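Local atomic coordinates of cellulose-binding protein (Saccharophagus degradans, PDB entry 2YHG), a protein that probably hydrolyses glycosidic bonds and binds polysaccharide, its present fragment joining a nucleoside hydrolase-like domain to a smaller C-terminal beta domain. Residues 28-34 against 57-63; 134-139 against 176-180; 381-385 against 407-413. All coordinates share one frame; numbering follows the deposited sequence. Where two conformers were deposited one is given.

Contacts 1 and 2 belong to the nucleoside hydrolase-like domain, contact 3 to the C-terminal domain. The first two are buried and lie side by side, about 13 Å between centres: residues 28-34 and 57-63 pair as neighbouring parallel strands, and helix 129-139, which supplies 134-139 to contact 2, packs on them through Ile32, Glu60 and Ile63. Arg30 NH2 reaches Ala137 O across that junction. Contact 3, with its centre about 32 Å from both, is partly buried, at the start of an inner strand of the second, mixed sheet. Backbone ladder and salt bridge dominate contact 1, a valine on a phenylalanine face contact 2, and aspartates with a magnesium ion contact 3.

Contact 1 of 3, residues 28-34 against 57-63; sequences RYRVIHT and YDLEGII
Five backbone hydrogen bonds tie 28-34 to 57-63 in parallel. Asp58 N gives to Tyr29 O, Val31 N to Asp58 O, Glu60 N to Val31 O, His33 N to Gly61 O, and Ile63 N to His33 O at 2.8 Å. The short segments 30-34 and 58-63 run 29° apart. At Glu60 the register slips by one residue, an irregularity like a beta bulge, and Gly61 N is left without a partner.

The charged contact is between Arg30 and Glu60. The guanidinium takes the carboxylate side-on with two nitrogens: NE and NH2 of Arg30 lie 2.8 Å and 2.9 Å from OE2 and OE1 of Glu60, respectively. A bend at chi3 (63°) in Arg30 turns its nitrogens toward the carboxylate of Glu60, whose own chain is extended. Both oxygens are met on their syn sides, yet the planes stand 36° apart, OE2 being approached from well outside its carboxylate plane. Arg30 NH1 goes to Arg144 O, so a long, multidentate donor suits this buried place.

Strands 30-35 and 58-64, with helix 42-52 between them, make a beta-alpha-beta unit of the six-stranded parallel sheet in the nucleoside hydrolase-like domain.

Apolar contacts line both faces. Beside Arg30, Ile32 CG2 meets Ile63 CD1 at 3.6 Å, and Thr34 CG2 lies alongside Ile63; beta-branched residues such as these suit extended strands, and helix 129-139 covers Ile32. Gly61 suits its place because a side chain there would press on Ile32 CG2. On the other face Val31 CG2 touches the edge of the Tyr57 ring at CD2, 3.9 Å away, while Leu59 CD1 meets His33 CD2 at 3.7 Å. Both ring nitrogens of His33 are engaged, ND1 by Thr149 and NE2 by Gln50.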
# COMPACT_ATOMS: atom_id res chain seq x y z
N ARG A 28 -8.59 0.86 8.50
CA ARG A 28 -8.19 1.39 7.20
C ARG A 28 -7.07 2.38 7.39
O ARG A 28 -7.06 3.14 8.36
CB ARG A 28 -9.38 2.08 6.51
CG ARG A 28 -10.56 1.19 6.16
CD ARG A 28 -11.69 2.03 5.56
NE ARG A 28 -12.72 1.17 4.94
CZ ARG A 28 -13.88 0.87 5.47
NH1 ARG A 28 -14.19 1.26 6.70
NH2 ARG A 28 -14.74 0.17 4.75
N TYR A 29 -6.22 2.45 6.39
CA TYR A 29 -5.18 3.45 6.33
C TYR A 29 -5.58 4.58 5.37
O TYR A 29 -6.33 4.40 4.42
CB TYR A 29 -3.84 2.79 5.89
CG TYR A 29 -3.36 1.73 6.87
CD1 TYR A 29 -3.13 2.01 8.21
CD2 TYR A 29 -3.18 0.43 6.47
CE1 TYR A 29 -2.71 0.99 9.09
CE2 TYR A 29 -2.75 -0.55 7.30
CZ TYR A 29 -2.50 -0.28 8.61
OH TYR A 29 -2.05 -1.30 9.45
N ARG A 30 -5.00 5.75 5.64
CA ARG A 30 -5.24 6.96 4.86
C ARG A 30 -4.17 7.08 3.80
O ARG A 30 -2.98 7.09 4.13
CB ARG A 30 -5.18 8.17 5.77
CG ARG A 30 -6.19 8.16 6.94
CD ARG A 30 -5.98 9.32 7.87
NE ARG A 30 -6.21 10.59 7.19
CZ ARG A 30 -5.80 11.76 7.65
NH1 ARG A 30 -5.05 11.83 8.76
NH2 ARG A 30 -6.11 12.86 7.00
N VAL A 31 -4.58 7.28 2.56
CA VAL A 31 -3.63 7.31 1.45
C VAL A 31 -4.02 8.38 0.44
O VAL A 31 -5.20 8.52 0.08
CB VAL A 31 -3.52 5.94 0.76
CG1 VAL A 31 -2.39 5.96 -0.30
CG2 VAL A 31 -3.27 4.82 1.73
N ILE A 32 -3.01 9.10 -0.06
CA ILE A 32 -3.12 10.05 -1.13
C ILE A 32 -2.11 9.59 -2.19
O ILE A 32 -0.94 9.42 -1.88
CB ILE A 32 -2.75 11.45 -0.63
CG1 ILE A 32 -3.79 11.95 0.38
CG2 ILE A 32 -2.55 12.42 -1.79
CD1 ILE A 32 -3.34 13.17 1.16
N HIS A 33 -2.55 9.50 -3.44
CA HIS A 33 -1.67 9.15 -4.54
C HIS A 33 -1.39 10.35 -5.40
O HIS A 33 -2.29 11.11 -5.75
CB HIS A 33 -2.26 8.06 -5.40
CG HIS A 33 -2.47 6.80 -4.65
ND1 HIS A 33 -1.44 6.18 -3.99
CD2 HIS A 33 -3.58 6.04 -4.49
CE1 HIS A 33 -1.93 5.07 -3.46
NE2 HIS A 33 -3.22 4.97 -3.72
N THR A 34 -0.12 10.49 -5.79
CA THR A 34 0.26 11.42 -6.85
C THR A 34 0.80 10.61 -8.00
O THR A 34 1.52 9.62 -7.79
CB THR A 34 1.26 12.50 -6.36
OG1 THR A 34 2.63 12.02 -6.32
CG2 THR A 34 0.89 13.07 -4.99
N TYR A 57 -9.53 1.11 2.11
CA TYR A 57 -8.70 2.28 2.37
C TYR A 57 -9.58 3.46 2.73
O TYR A 57 -10.77 3.47 2.38
CB TYR A 57 -7.93 2.69 1.09
CG TYR A 57 -6.96 1.65 0.58
CD1 TYR A 57 -7.39 0.54 -0.09
CD2 TYR A 57 -5.60 1.79 0.80
CE1 TYR A 57 -6.51 -0.38 -0.60
CE2 TYR A 57 -4.70 0.88 0.27
CZ TYR A 57 -5.14 -0.20 -0.43
OH TYR A 57 -4.30 -1.12 -1.00
N ASP A 58 -8.96 4.51 3.24
CA ASP A 58 -9.49 5.85 3.17
C ASP A 58 -8.66 6.64 2.17
O ASP A 58 -7.64 7.27 2.53
CB ASP A 58 -9.53 6.51 4.53
CG ASP A 58 -10.74 6.04 5.34
OD1 ASP A 58 -11.87 6.03 4.80
OD2 ASP A 58 -10.57 5.66 6.52
N LEU A 59 -9.06 6.56 0.91
CA LEU A 59 -8.38 7.30 -0.14
C LEU A 59 -8.77 8.77 0.00
O LEU A 59 -9.95 9.09 -0.00
CB LEU A 59 -8.74 6.69 -1.51
CG LEU A 59 -8.19 7.26 -2.82
CD1 LEU A 59 -6.70 7.22 -2.87
CD2 LEU A 59 -8.79 6.53 -4.00
N GLU A 60 -7.78 9.65 0.02
CA GLU A 60 -8.00 11.06 0.28
C GLU A 60 -7.49 11.98 -0.83
O GLU A 60 -7.71 13.17 -0.80
CB GLU A 60 -7.43 11.48 1.64
CG GLU A 60 -8.16 10.81 2.76
CD GLU A 60 -7.72 11.21 4.16
OE1 GLU A 60 -7.14 12.28 4.32
OE2 GLU A 60 -8.10 10.49 5.14
N GLY A 61 -6.85 11.43 -1.86
CA GLY A 61 -6.45 12.24 -3.00
C GLY A 61 -6.02 11.40 -4.17
O GLY A 61 -5.37 10.38 -3.98
N ILE A 62 -6.37 11.85 -5.36
CA ILE A 62 -5.88 11.31 -6.61
C ILE A 62 -5.35 12.49 -7.40
O ILE A 62 -6.12 13.27 -7.95
CB ILE A 62 -6.96 10.55 -7.41
CG1 ILE A 62 -7.66 9.48 -6.58
CG2 ILE A 62 -6.33 9.98 -8.70
CD1 ILE A 62 -8.94 8.97 -7.20
N ILE A 63 -4.03 12.67 -7.38
CA ILE A 63 -3.42 13.91 -7.82
C ILE A 63 -2.61 13.68 -9.09
O ILE A 63 -1.68 12.89 -9.08
CB ILE A 63 -2.49 14.46 -6.70
CG1 ILE A 63 -3.32 14.86 -5.48
CG2 ILE A 63 -1.67 15.65 -7.22
CD1 ILE A 63 -2.52 15.13 -4.23

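Contact 2 of 3, residues 134-139 against 176-180; sequences IIAAVD and FISKL
Phe176 turns its ring across to Val138 because CG stands opposite the backbone N (chi1 -173°), and Val138, with CG1 likewise anti to its own N, sets that methyl over the ring. This is packing between two helices of the nucleoside hydrolase-like domain, an alpha/beta fold with a parallel sheet: the last turn of helix 129-139 meets the end of helix 170-178, just where the chain passes into strand 180-185.

The core of the contact is a CH-pi interaction. Val138 CG1 sits 3.6 Å from the centroid of the Phe176 ring, 20° off its normal and displaced toward the CD1 side, where the separation from CD1 of Phe176 is 3.4 Å. A beta-branched valine fits here, for its CG2 touches both the CZ rim of Phe176 and CD1 of Leu180, each at 3.9 Å. Ile135 CA lies at the edge in the ring plane, and Asp139 OD1 also comes in at the edge, 3.7 Å from CD1 of Phe176, with the carboxylate plane 79° from the ring. An oxygen there faces the slightly positive ring hydrogens. Val164 also touches Phe176, whose flat, bulky ring is packed between helices 129-139 and 155-167.

Polar atoms finish the outer margin. Asp139 OD2 forms a salt bridge with Arg168, which probably balances most of its charge. Lys179 is long enough to lay its methylene chain past Val138, bending at chi3, and to bring NZ to the helix end. One water accepts from NZ of Lys179 and donates to OD1 of Asp139, 2.8 Å on each side; a second accepts from NZ and gives a weak bond to Asp139 O, while NZ itself makes a weak hydrogen bond to Val138 O at 3.3 Å.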
# COMPACT_ATOMS: atom_id res chain seq x y z
N ILE A 134 -2.80 17.86 0.27
CA ILE A 134 -1.94 17.15 1.16
C ILE A 134 -1.83 17.88 2.49
O ILE A 134 -1.88 17.26 3.56
CB ILE A 134 -0.57 16.87 0.51
CG1 ILE A 134 -0.72 15.92 -0.65
CG2 ILE A 134 0.43 16.36 1.53
CD1 ILE A 134 0.49 15.85 -1.56
N ILE A 135 -1.57 19.19 2.46
CA ILE A 135 -1.49 19.95 3.71
C ILE A 135 -2.76 19.75 4.56
O ILE A 135 -2.68 19.49 5.76
CB ILE A 135 -1.23 21.44 3.46
CG1 ILE A 135 0.13 21.64 2.76
CG2 ILE A 135 -1.29 22.23 4.76
CD1 ILE A 135 0.40 23.06 2.35
N ALA A 136 -3.91 19.90 3.91
CA ALA A 136 -5.16 19.80 4.64
C ALA A 136 -5.35 18.43 5.25
O ALA A 136 -5.85 18.28 6.38
CB ALA A 136 -6.33 20.16 3.75
N ALA A 137 -4.94 17.39 4.54
CA ALA A 137 -5.07 16.02 5.06
C ALA A 137 -4.17 15.80 6.25
O ALA A 137 -4.59 15.23 7.27
CB ALA A 137 -4.76 15.02 3.96
N VAL A 138 -2.93 16.23 6.17
CA VAL A 138 -2.00 16.06 7.27
C VAL A 138 -2.46 16.85 8.48
O VAL A 138 -2.33 16.39 9.62
CB VAL A 138 -0.57 16.42 6.87
CG1 VAL A 138 0.37 16.35 8.08
CG2 VAL A 138 -0.09 15.48 5.73
N ASP A 139 -3.04 18.03 8.26
CA ASP A 139 -3.51 18.86 9.35
C ASP A 139 -4.75 18.30 10.03
O ASP A 139 -5.07 18.69 11.14
CB ASP A 139 -3.81 20.27 8.84
CG ASP A 139 -2.59 21.11 8.55
OD1 ASP A 139 -1.49 20.78 8.99
OD2 ASP A 139 -2.80 22.19 7.96
N PHE A 176 3.82 18.26 11.64
CA PHE A 176 3.35 17.96 10.29
C PHE A 176 4.10 16.71 9.75
O PHE A 176 3.48 15.72 9.35
CB PHE A 176 3.57 19.17 9.39
CG PHE A 176 2.98 19.04 8.01
CD1 PHE A 176 1.68 19.45 7.76
CD2 PHE A 176 3.74 18.50 6.98
CE1 PHE A 176 1.14 19.35 6.51
CE2 PHE A 176 3.18 18.39 5.71
CZ PHE A 176 1.88 18.78 5.49
N ILE A 177 5.42 16.74 9.82
CA ILE A 177 6.25 15.63 9.34
C ILE A 177 5.94 14.34 10.06
O ILE A 177 5.91 13.28 9.45
CB ILE A 177 7.74 16.00 9.43
CG1 ILE A 177 8.10 17.12 8.45
CG2 ILE A 177 8.62 14.76 9.28
CD1 ILE A 177 8.08 16.72 6.95
N SER A 178 5.65 14.43 11.35
CA SER A 178 5.41 13.24 12.13
C SER A 178 4.16 12.48 11.72
O SER A 178 4.03 11.29 12.00
CB SER A 178 5.32 13.58 13.62
OG SER A 178 4.09 14.17 13.99
N LYS A 179 3.22 13.19 11.07
CA LYS A 179 1.96 12.60 10.67
C LYS A 179 1.93 12.14 9.20
O LYS A 179 0.95 11.57 8.78
CB LYS A 179 0.86 13.62 10.88
CG LYS A 179 0.63 13.92 12.34
CD LYS A 179 -0.42 14.95 12.60
CE LYS A 179 -0.03 16.29 12.01
NZ LYS A 179 -0.94 17.38 12.45
N LEU A 180 3.02 12.36 8.48
CA LEU A 180 3.14 12.02 7.06
C LEU A 180 4.02 10.78 6.91
O LEU A 180 4.90 10.53 7.73
CB LEU A 180 3.76 13.22 6.34
CG LEU A 180 3.87 13.17 4.81
CD1 LEU A 180 2.54 13.01 4.13
CD2 LEU A 180 4.60 14.42 4.35
O HOH W 1 -0.01 19.49 10.95
O HOH W 2 -3.58 16.56 13.12

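Contact 3 of 3, residues 381-385 against 407-413; sequences EADSY and AGGKDIH. With MG (magnesium ion), chain E.
Asp383 uses its two carboxylate oxygens for different partners: OD1 binds the magnesium ion at 2.2 Å, and OD2 accepts from His413 N at 2.9 Å through its anti lone pair. Tyr385 O, 2.3 Å from the magnesium ion, a water and Gly380 O are the other ligands, so the metal draws the loop together. His378 NE2 also bonds to Asp383 OD2, further fixing the carboxylate's rotation.

In the second shell, Ser384 and Asp411 exchange hydrogen bonds. Ser384 N gives to Asp411 OD1, nearly along its C-O axis, and Asp411 N gives to Ser384 OG, each at 2.9 Å. The short side chain of Ser384 holds its hydroxyl between its own N and carbonyl carbon (chi1 66°), where it can accept from Asp411 N, and Asp411 takes the same rotamer (chi1 72°). Tyr385 N then bonds to Asp411 O, in the carbonyl plane.

The loop after strand 372-378 is thereby fastened to the start of strand 411-420, a central strand of the mixed four-stranded sheet in the C-terminal domain; a type II turn, Ala407 to Lys410, leads into it.

Farther out, the His413 ring has Ala382 O and Asp383 CA over one face, and its NE2 reaches Asp411 OD2 at 2.9 Å, from above the carboxylate plane, steadying that aspartate. Tyr385 packs CE1 on Ala407 CB at 3.6 Å and CB on Ile412 CG1, while its hydroxyl reaches Asn406.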
# COMPACT_ATOMS: atom_id res chain seq x y z
N GLU A 381 11.97 -13.24 8.88
CA GLU A 381 12.62 -12.11 8.20
C GLU A 381 12.23 -10.79 8.87
O GLU A 381 12.97 -9.82 8.76
CB GLU A 381 12.21 -12.05 6.73
CG GLU A 381 12.65 -13.23 5.91
CD GLU A 381 11.53 -14.24 5.73
OE1 GLU A 381 10.79 -14.54 6.69
OE2 GLU A 381 11.45 -14.81 4.63
N ALA A 382 11.04 -10.74 9.47
CA ALA A 382 10.47 -9.50 9.95
C ALA A 382 10.76 -9.23 11.43
O ALA A 382 10.60 -8.10 11.89
CB ALA A 382 8.97 -9.51 9.74
N ASP A 383 11.15 -10.24 12.19
CA ASP A 383 11.23 -10.11 13.63
C ASP A 383 12.68 -10.03 14.12
O ASP A 383 13.63 -10.28 13.38
CB ASP A 383 10.40 -11.19 14.35
CG ASP A 383 10.86 -12.60 14.11
OD1 ASP A 383 12.00 -12.84 13.70
OD2 ASP A 383 10.03 -13.51 14.35
N SER A 384 12.86 -9.63 15.37
CA SER A 384 14.21 -9.41 15.88
C SER A 384 14.84 -10.67 16.42
O SER A 384 16.06 -10.73 16.56
CB SER A 384 14.22 -8.32 16.91
OG SER A 384 13.49 -8.69 18.08
N TYR A 385 14.06 -11.70 16.71
CA TYR A 385 14.62 -12.96 17.15
C TYR A 385 15.43 -13.54 16.03
O TYR A 385 14.99 -13.57 14.88
CB TYR A 385 13.48 -13.89 17.57
CG TYR A 385 13.97 -15.19 18.08
CD1 TYR A 385 14.78 -15.24 19.20
CD2 TYR A 385 13.65 -16.36 17.46
CE1 TYR A 385 15.29 -16.46 19.67
CE2 TYR A 385 14.15 -17.59 17.92
CZ TYR A 385 14.98 -17.62 19.01
OH TYR A 385 15.51 -18.82 19.45
N ALA A 407 14.85 -16.35 23.78
CA ALA A 407 14.22 -15.27 23.01
C ALA A 407 13.98 -13.98 23.80
O ALA A 407 13.40 -13.04 23.26
CB ALA A 407 12.95 -15.75 22.37
N GLY A 408 14.40 -13.93 25.06
CA GLY A 408 14.16 -12.74 25.83
C GLY A 408 14.66 -11.46 25.19
O GLY A 408 15.78 -11.39 24.71
N GLY A 409 13.84 -10.42 25.28
CA GLY A 409 14.17 -9.13 24.74
C GLY A 409 14.04 -9.02 23.23
O GLY A 409 14.41 -7.99 22.66
N LYS A 410 13.48 -10.02 22.59
CA LYS A 410 13.24 -10.00 21.14
C LYS A 410 11.74 -10.10 20.88
O LYS A 410 10.95 -10.35 21.80
CB LYS A 410 13.94 -11.19 20.53
CG LYS A 410 15.43 -11.29 20.84
CD LYS A 410 16.20 -10.10 20.33
CE LYS A 410 17.66 -10.20 20.74
NZ LYS A 410 18.41 -9.04 20.22
N ASP A 411 11.36 -9.92 19.63
CA ASP A 411 10.01 -10.25 19.22
C ASP A 411 10.01 -11.37 18.22
O ASP A 411 11.04 -11.69 17.56
CB ASP A 411 9.16 -9.03 18.79
CG ASP A 411 9.52 -8.40 17.48
OD1 ASP A 411 10.50 -8.77 16.80
OD2 ASP A 411 8.73 -7.53 17.04
N ILE A 412 8.85 -12.01 18.10
CA ILE A 412 8.62 -13.15 17.23
C ILE A 412 7.31 -12.87 16.50
O ILE A 412 6.28 -12.63 17.14
CB ILE A 412 8.52 -14.45 18.04
CG1 ILE A 412 9.88 -14.82 18.64
CG2 ILE A 412 7.96 -15.59 17.21
CD1 ILE A 412 9.85 -15.94 19.67
N HIS A 413 7.36 -12.87 15.18
CA HIS A 413 6.18 -12.61 14.36
C HIS A 413 5.63 -13.92 13.83
O HIS A 413 6.32 -14.66 13.10
CB HIS A 413 6.51 -11.68 13.20
CG HIS A 413 6.81 -10.28 13.61
ND1 HIS A 413 6.66 -9.22 12.74
CD2 HIS A 413 7.31 -9.78 14.76
CE1 HIS A 413 7.07 -8.13 13.37
NE2 HIS A 413 7.48 -8.44 14.60
MG MG E . 14.05 -12.89 12.90
O HOH W 3 16.13 -12.35 12.02